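Local structure of N-acetyltransferase (Staphylococcus aureus subsp. aureus, 4LUA) at residues A[40-43]-A[44-48]. The protein probably transfers an acetyl group from acetyl-CoA to an amine, as other GNAT-family N-acetyltransferases do. Sequence-based numbering, arbitrary orientation.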
ATOM      1  N   THR A  40     -11.047   3.596   9.318  1.00 42.52           N
ATOM      2  CA  THR A  40     -11.709   4.093  10.509  1.00 43.52           C
ATOM      3  C   THR A  40     -10.693   4.821  11.384  1.00 46.86           C
ATOM      4  O   THR A  40      -9.492   4.601  11.225  1.00 39.85           O
ATOM      5  CB  THR A  40     -12.292   2.942  11.307  1.00 57.45           C
ATOM      6  OG1 THR A  40     -11.238   2.265  12.011  1.00 61.63           O
ATOM      7  CG2 THR A  40     -12.985   1.984  10.377  1.00 54.99           C
ATOM      8  N   ASP A  41     -11.160   5.678  12.300  1.00 42.51           N
ATOM      9  CA  ASP A  41     -10.255   6.405  13.194  1.00 42.86           C
ATOM     10  C   ASP A  41      -9.396   5.439  14.007  1.00 42.55           C
ATOM     11  O   ASP A  41      -8.198   5.679  14.240  1.00 41.35           O
ATOM     12  CB  ASP A  41     -11.025   7.275  14.209  1.00 46.23           C
ATOM     13  CG  ASP A  41     -11.600   8.550  13.611  1.00 46.83           C
ATOM     14  OD1 ASP A  41     -11.411   8.837  12.411  1.00 44.67           O
ATOM     15  OD2 ASP A  41     -12.258   9.290  14.376  1.00 50.57           O
ATOM     16  N   THR A  42     -10.011   4.353  14.473  1.00 47.33           N
ATOM     17  CA  THR A  42      -9.273   3.390  15.283  1.00 48.57           C
ATOM     18  C   THR A  42      -8.161   2.750  14.457  1.00 44.81           C
ATOM     19  O   THR A  42      -7.018   2.638  14.915  1.00 42.99           O
ATOM     20  CB  THR A  42     -10.187   2.314  15.847  1.00 51.92           C
ATOM     21  OG1 THR A  42     -11.126   2.937  16.728  1.00 49.39           O
ATOM     22  CG2 THR A  42      -9.382   1.297  16.638  1.00 55.30           C
ATOM     23  N   LEU A  43      -8.498   2.352  13.237  1.00 45.23           N
ATOM     24  CA  LEU A  43      -7.522   1.762  12.320  1.00 39.62           C
ATOM     25  C   LEU A  43      -6.348   2.703  12.040  1.00 40.30           C
ATOM     26  O   LEU A  43      -5.165   2.289  12.122  1.00 35.61           O
ATOM     27  CB  LEU A  43      -8.203   1.371  11.008  1.00 37.51           C
ATOM     28  CG  LEU A  43      -7.297   0.640  10.005  1.00 41.19           C
ATOM     29  CD1 LEU A  43      -6.562  -0.595  10.576  1.00 43.11           C
ATOM     30  CD2 LEU A  43      -8.070   0.278   8.749  1.00 35.73           C
ATOM     31  N   ILE A  44      -6.669   3.947  11.685  1.00 34.40           N
ATOM     32  CA  ILE A  44      -5.654   4.946  11.400  1.00 33.25           C
ATOM     33  C   ILE A  44      -4.728   5.075  12.618  1.00 34.67           C
ATOM     34  O   ILE A  44      -3.498   4.992  12.499  1.00 33.56           O
ATOM     35  CB  ILE A  44      -6.293   6.308  10.978  1.00 34.87           C
ATOM     36  CG1 ILE A  44      -7.102   6.158   9.668  1.00 32.61           C
ATOM     37  CG2 ILE A  44      -5.225   7.437  10.847  1.00 33.17           C
ATOM     38  CD1 ILE A  44      -7.649   7.506   9.122  1.00 33.14           C
ATOM     39  N   HIS A  45      -5.324   5.249  13.815  1.00 37.54           N
ATOM     40  CA  HIS A  45      -4.480   5.318  14.998  1.00 39.37           C
ATOM     41  C   HIS A  45      -3.566   4.100  15.171  1.00 38.87           C
ATOM     42  O   HIS A  45      -2.367   4.238  15.471  1.00 38.60           O
ATOM     43  CB  HIS A  45      -5.317   5.503  16.287  1.00 42.77           C
ATOM     44  CG  HIS A  45      -4.485   5.578  17.535  1.00 46.85           C
ATOM     45  ND1 HIS A  45      -4.418   4.545  18.454  1.00 51.45           N
ATOM     46  CD2 HIS A  45      -3.677   6.558  18.013  1.00 46.03           C
ATOM     47  CE1 HIS A  45      -3.603   4.890  19.438  1.00 54.83           C
ATOM     48  NE2 HIS A  45      -3.142   6.107  19.198  1.00 53.28           N
ATOM     49  N   ASP A  46      -4.139   2.915  14.977  1.00 38.29           N
ATOM     50  CA  ASP A  46      -3.422   1.673  15.176  1.00 38.00           C
ATOM     51  C   ASP A  46      -2.229   1.551  14.214  1.00 35.32           C
ATOM     52  O   ASP A  46      -1.153   1.106  14.619  1.00 40.53           O
ATOM     53  CB  ASP A  46      -4.356   0.472  14.995  1.00 38.17           C
ATOM     54  CG  ASP A  46      -5.387   0.335  16.140  1.00 49.27           C
ATOM     55  OD1 ASP A  46      -5.211   0.966  17.219  1.00 50.82           O
ATOM     56  OD2 ASP A  46      -6.368  -0.428  15.958  1.00 50.78           O
ATOM     57  N   ILE A  47      -2.396   1.969  12.963  1.00 33.02           N
ATOM     58  CA  ILE A  47      -1.245   1.835  12.049  1.00 30.62           C
ATOM     59  C   ILE A  47      -0.193   2.915  12.292  1.00 30.74           C
ATOM     60  O   ILE A  47       1.024   2.666  12.122  1.00 29.87           O
ATOM     61  CB  ILE A  47      -1.639   1.732  10.554  1.00 34.24           C
ATOM     62  CG1 ILE A  47      -2.277   3.024  10.043  1.00 30.76           C
ATOM     63  CG2 ILE A  47      -2.531   0.497  10.315  1.00 37.72           C
ATOM     64  CD1 ILE A  47      -2.218   3.096   8.538  1.00 30.38           C
ATOM     65  N   LEU A  48      -0.640   4.106  12.702  1.00 32.05           N
ATOM     66  CA  LEU A  48       0.348   5.164  12.937  1.00 32.48           C
ATOM     67  C   LEU A  48       1.119   5.019  14.295  1.00 34.89           C
ATOM     68  O   LEU A  48       2.218   5.559  14.440  1.00 35.11           O
ATOM     69  CB  LEU A  48      -0.344   6.538  12.872  1.00 33.29           C
ATOM     70  CG  LEU A  48      -0.908   6.931  11.490  1.00 31.04           C
ATOM     71  CD1 LEU A  48      -1.686   8.243  11.616  1.00 32.46           C
ATOM     72  CD2 LEU A  48       0.240   7.067  10.516  1.00 28.74           C
TER
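Ile44 N donates to Thr40 O at 2.9 Å in a nearly straight bond (172° at the hydrogen), the first of four i to i+4 links that join 40-43 to 44-48. Ile44 CG1 comes past the same oxygen, well off the carbonyl plane, 3.2 Å from Thr40 O, brought there by a chi1 of -63° that sets CG1 beside its own backbone N. Thr40 is the N-cap of helix 41-48: its OG1 accepts from Leu43 N at 3.0 Å, satisfying an amide of the first turn. Asp41, in that turn, forms a salt bridge through OD1 with Lys19 NZ of helix 15-25, while its carbonyl O receives His45 N. In this GNAT domain the helix is the second of two that precede strand 55-62, and it packs by one flank against helix 15-25 and the sheet, Ile44 meeting Phe15 and Tyr18, Ile47 reaching Val57, and both Leu43 and Ile47 touching Tyr88. Leu43 CD1 lies 4.2 Å from Ile47 CG2 in a loose apolar contact one turn apart. On the exposed side Thr42 and Asp46 run side by side, the methyl CG2 of Thr42 resting 3.5 Å from Asp46 OD2. The carboxylate also stands close to Thr42 O, with Asp46 OD2 at 3.3 Å, an acceptor-acceptor approach without a bond; that carbonyl instead takes Asp46 N, tilted 18° from its plane.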